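Local coordinates for hypothetical protein Ta0583 (Thermoplasma acidophilum, PDB 2FSJ) that binds ATP and polymerizes in the presence of nucleoside triphosphates into bundles of helical filaments, as an archaeal homolog of actin, at residues A253-V258 and S307-D312; F247-E252 and V258-K263. One frame throughout, in Å; residues are numbered along the deposited sequence.

How the contacts relate
From the N terminus, the chain runs through helix 247-253, turns back in the loop 253-258 and enters the hairpin of strands 258-260 and 263-265. Contact 2 closes this short loop, folding the hairpin onto the helix it has just left. Contact 1 closes a much longer one: after the hairpin come helix 268-290 and strand 297-303, and only then does helix 307-310 reach the 253-258 loop. The two contacts cross, since their segments alternate along the chain, and their centres lie about 14 Å apart. They share Val-258, which touches in contact 2. Together they tie the hairpin to helix 247-253 and the end of that helix to helix 307-310, which begins with two ATP-binding residues.

Contact 1. Residues A253-V258 and S307-D312; sequences ALSHPV and SNLIGD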
# COMPACT_ATOMS: atom_id res chain seq x y z
N ALA A 253 13.52 4.27 -14.13
CA ALA A 253 13.59 4.40 -15.59
C ALA A 253 12.22 4.37 -16.27
O ALA A 253 12.11 4.65 -17.46
CB ALA A 253 14.55 3.35 -16.17
N LEU A 254 11.16 4.04 -15.53
CA LEU A 254 9.79 4.23 -16.04
C LEU A 254 9.39 5.70 -16.31
O LEU A 254 8.64 5.98 -17.24
CB LEU A 254 8.76 3.64 -15.06
CG LEU A 254 8.70 2.13 -14.85
CD1 LEU A 254 7.73 1.87 -13.68
CD2 LEU A 254 8.29 1.33 -16.07
N SER A 255 9.85 6.61 -15.46
CA SER A 255 9.48 8.04 -15.53
C SER A 255 10.53 8.92 -16.21
O SER A 255 10.20 9.89 -16.93
CB SER A 255 9.23 8.53 -14.10
OG SER A 255 8.30 7.66 -13.47
N HIS A 256 11.81 8.59 -16.04
CA HIS A 256 12.88 9.34 -16.69
C HIS A 256 14.15 8.51 -16.98
O HIS A 256 14.46 7.54 -16.28
CB HIS A 256 13.24 10.58 -15.87
CG HIS A 256 13.67 10.27 -14.48
ND1 HIS A 256 12.77 10.18 -13.44
CD2 HIS A 256 14.89 10.02 -13.96
CE1 HIS A 256 13.42 9.87 -12.33
NE2 HIS A 256 14.71 9.78 -12.62
N PRO A 257 14.94 8.95 -17.95
CA PRO A 257 16.17 8.20 -18.28
C PRO A 257 17.12 8.20 -17.10
O PRO A 257 17.13 9.09 -16.24
CB PRO A 257 16.72 8.92 -19.52
CG PRO A 257 15.54 9.76 -20.04
CD PRO A 257 14.78 10.15 -18.80
N VAL A 258 17.86 7.10 -16.99
CA VAL A 258 18.79 6.88 -15.92
C VAL A 258 20.13 6.51 -16.53
O VAL A 258 20.20 6.12 -17.69
CB VAL A 258 18.34 5.75 -14.96
CG1 VAL A 258 17.03 6.14 -14.22
CG2 VAL A 258 18.20 4.37 -15.72
N SER A 307 -1.26 4.26 -10.22
CA SER A 307 -2.18 5.22 -10.79
C SER A 307 -1.49 6.58 -11.13
O SER A 307 -1.95 7.29 -12.00
CB SER A 307 -3.39 5.39 -9.86
OG SER A 307 -4.21 4.21 -9.83
N ASN A 308 -0.38 6.93 -10.47
CA ASN A 308 0.47 8.05 -10.95
C ASN A 308 0.94 7.91 -12.39
O ASN A 308 1.19 8.90 -13.08
CB ASN A 308 1.74 8.16 -10.13
CG ASN A 308 1.54 8.88 -8.88
OD1 ASN A 308 1.96 8.41 -7.84
ND2 ASN A 308 0.88 10.05 -8.95
N LEU A 309 1.13 6.67 -12.81
CA LEU A 309 1.62 6.38 -14.14
C LEU A 309 0.58 6.16 -15.23
O LEU A 309 0.82 6.46 -16.40
CB LEU A 309 2.48 5.12 -14.07
CG LEU A 309 3.79 5.34 -13.31
CD1 LEU A 309 4.43 4.02 -12.99
CD2 LEU A 309 4.74 6.26 -14.13
N ILE A 310 -0.56 5.55 -14.89
CA ILE A 310 -1.55 5.14 -15.89
C ILE A 310 -3.01 5.45 -15.49
O ILE A 310 -3.92 5.02 -16.15
CB ILE A 310 -1.44 3.58 -16.17
CG1 ILE A 310 -1.67 2.79 -14.88
CG2 ILE A 310 -0.11 3.22 -16.84
CD1 ILE A 310 -1.89 1.30 -15.08
N GLY A 311 -3.24 6.11 -14.37
CA GLY A 311 -4.60 6.28 -13.84
C GLY A 311 -5.59 6.90 -14.83
O GLY A 311 -6.76 6.45 -14.95
N ASP A 312 -5.10 7.90 -15.56
CA ASP A 312 -5.93 8.62 -16.52
C ASP A 312 -6.50 7.72 -17.58
O ASP A 312 -7.59 7.97 -18.08
CB ASP A 312 -5.15 9.73 -17.21
CG ASP A 312 -4.94 10.97 -16.32
OD1 ASP A 312 -5.58 11.05 -15.26
OD2 ASP A 312 -4.16 11.89 -16.64
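Ser-255 and Leu-309 bring the two backbones closest, with 8.2 Å between their CA atoms, so side chains alone bridge the gap. One segment is the loop that follows helix 247-253; the other is the short helix 307-310, whose turn is held by a 2.9 Å hydrogen bond from Gly-311 N to Ser-307 O. Leu-309 does the work from the helix, and its two methyls go to different partners. Leu-309 CD1 meets Leu-254 CD1 at 4.0 Å, end against end, while the two leucine side chains lie nearly perpendicular. Leu-309 CD2 lies 3.9 Å from Ser-255 OG, a van der Waals touch of a methyl on a hydroxyl oxygen. Leu-309 sets its CG opposite its carbonyl carbon (chi1 -68°), and from there the fork opens toward the loop. The join is slight, 102 Å² in all, and grades from buried Leu-254 to exposed Ser-255. Ser-307 and Asn-308, just before Leu-309, belong to the ATP-binding site, as does Gln-251, three residues before Leu-254; the contact thus joins neighbours of both. Behind it, Leu-254 packs on Val-226 and Ile-230 of helix 226-241, and its carbonyl oxygen is hydrogen-bonded to Ser-271 OG. Next to Leu-309, Ile-310 beds into helix 268-290 against Leu-275, Leu-278, Ala-279 and Ile-282.

Contact 2. Residues F247-E252 and V258-K263; sequences FDLAQE and VMFRQK
Leu-249 of helix 247-253 packs against Val-258 and Phe-260 on one side of a two-stranded beta hairpin, strands 258-260 and 263-265. A type I' turn from Phe-260 to Lys-263 makes the hairpin's tip, and Phe-260 and Lys-263 pair their backbones there in both directions, Phe-260 N to Lys-263 O being 2.7 Å. The axes of residues 247-252 and of strand 258-260 approach to 9.1 Å and run roughly antiparallel, at 148°. Leu-249 divides its fork between two alternate strand residues. Leu-249 CD1 presses on Val-258 CB at 3.7 Å, the two side chains lying alongside and pointing opposite ways. Leu-249 CD2 comes obliquely to the ring, 3.5 Å from Phe-260 CD1, and also lies near the Met-259 carbonyl oxygen. Leu-249 reaches both because its chi1 of -170° swings CG away from the backbone N and out toward the strand. One turn on, Glu-252 CB lies 3.8 Å from Val-258 CG1. Cut back to an alanine, Leu-249 would lose both methyls, which is likely to open a gap between helix and strand and leave the Phe-260 ring and Val-258 without the side chain they share. Phe-260 also rests on Val-245 and Pro-246, just before the helix, and Arg-261 CG lies over one face of its ring. Here a beta hairpin with a two-residue type I' turn folds back on the helix before it, the side chains of alternate strand residues turned inward.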
# COMPACT_ATOMS: atom_id res chain seq x y z
N PHE A 247 16.50 -3.51 -9.80
CA PHE A 247 15.05 -3.27 -9.81
C PHE A 247 14.70 -1.83 -9.49
O PHE A 247 13.92 -1.23 -10.23
CB PHE A 247 14.36 -4.24 -8.84
CG PHE A 247 12.87 -4.02 -8.70
CD1 PHE A 247 11.99 -4.77 -9.43
CD2 PHE A 247 12.38 -3.05 -7.84
CE1 PHE A 247 10.60 -4.56 -9.31
CE2 PHE A 247 11.00 -2.84 -7.72
CZ PHE A 247 10.12 -3.61 -8.45
N ASP A 248 15.29 -1.26 -8.43
CA ASP A 248 14.97 0.13 -8.01
C ASP A 248 15.37 1.11 -9.11
O ASP A 248 14.67 2.10 -9.34
CB ASP A 248 15.64 0.50 -6.67
CG ASP A 248 15.02 -0.21 -5.48
OD1 ASP A 248 13.78 -0.38 -5.51
OD2 ASP A 248 15.67 -0.64 -4.49
N LEU A 249 16.46 0.83 -9.82
CA LEU A 249 16.86 1.72 -10.92
C LEU A 249 15.92 1.61 -12.13
O LEU A 249 15.61 2.60 -12.77
CB LEU A 249 18.28 1.39 -11.37
CG LEU A 249 18.97 2.37 -12.34
CD1 LEU A 249 19.00 3.82 -11.83
CD2 LEU A 249 20.41 1.91 -12.65
N ALA A 250 15.49 0.40 -12.45
CA ALA A 250 14.50 0.18 -13.50
C ALA A 250 13.17 0.86 -13.20
O ALA A 250 12.54 1.37 -14.08
CB ALA A 250 14.26 -1.32 -13.70
N GLN A 251 12.72 0.82 -11.97
CA GLN A 251 11.50 1.54 -11.59
C GLN A 251 11.65 3.04 -11.89
O GLN A 251 10.78 3.65 -12.50
CB GLN A 251 11.15 1.27 -10.12
CG GLN A 251 9.89 2.04 -9.64
CD GLN A 251 9.21 1.36 -8.48
OE1 GLN A 251 9.85 0.68 -7.71
NE2 GLN A 251 7.88 1.54 -8.36
N GLU A 252 12.79 3.63 -11.55
CA GLU A 252 13.06 5.03 -11.90
C GLU A 252 12.98 5.22 -13.38
O GLU A 252 12.41 6.19 -13.85
CB GLU A 252 14.45 5.48 -11.48
CG GLU A 252 14.74 5.53 -10.00
CD GLU A 252 16.10 6.21 -9.76
OE1 GLU A 252 16.38 7.23 -10.46
OE2 GLU A 252 16.90 5.71 -8.92
N VAL A 258 17.86 7.10 -16.99
CA VAL A 258 18.79 6.88 -15.92
C VAL A 258 20.13 6.51 -16.53
O VAL A 258 20.20 6.12 -17.69
CB VAL A 258 18.34 5.75 -14.96
CG1 VAL A 258 17.03 6.14 -14.22
CG2 VAL A 258 18.20 4.37 -15.72
N MET A 259 21.16 6.62 -15.71
CA MET A 259 22.51 6.21 -16.05
C MET A 259 22.80 4.89 -15.37
O MET A 259 22.53 4.75 -14.17
CB MET A 259 23.53 7.24 -15.52
CG MET A 259 23.45 8.61 -16.09
SD MET A 259 23.54 8.64 -17.90
CE MET A 259 25.14 7.92 -18.21
N PHE A 260 23.36 3.96 -16.14
CA PHE A 260 23.85 2.68 -15.63
C PHE A 260 25.11 2.29 -16.43
O PHE A 260 25.11 2.32 -17.66
CB PHE A 260 22.77 1.57 -15.70
CG PHE A 260 23.21 0.28 -15.05
CD1 PHE A 260 23.34 0.19 -13.66
CD2 PHE A 260 23.54 -0.84 -15.83
CE1 PHE A 260 23.79 -0.99 -13.05
CE2 PHE A 260 23.99 -2.03 -15.22
CZ PHE A 260 24.12 -2.10 -13.83
N ARG A 261 26.19 1.97 -15.71
CA ARG A 261 27.50 1.69 -16.32
C ARG A 261 27.84 2.70 -17.44
O ARG A 261 28.15 2.34 -18.58
CB ARG A 261 27.58 0.24 -16.82
CG ARG A 261 27.45 -0.80 -15.68
CD ARG A 261 27.94 -2.19 -16.05
NE ARG A 261 27.47 -3.21 -15.10
CZ ARG A 261 28.18 -3.73 -14.10
NH1 ARG A 261 29.44 -3.35 -13.86
NH2 ARG A 261 27.62 -4.65 -13.31
N GLN A 262 27.73 3.98 -17.10
CA GLN A 262 28.13 5.09 -17.98
C GLN A 262 27.34 5.15 -19.31
O GLN A 262 27.80 5.70 -20.33
CB GLN A 262 29.66 5.07 -18.18
CG GLN A 262 30.46 5.27 -16.88
CD GLN A 262 30.39 4.10 -15.89
OE1 GLN A 262 30.78 2.97 -16.22
NE2 GLN A 262 29.91 4.36 -14.67
N LYS A 263 26.13 4.60 -19.28
CA LYS A 263 25.17 4.68 -20.38
C LYS A 263 23.80 5.17 -19.87
O LYS A 263 23.40 4.86 -18.73
CB LYS A 263 25.01 3.30 -21.01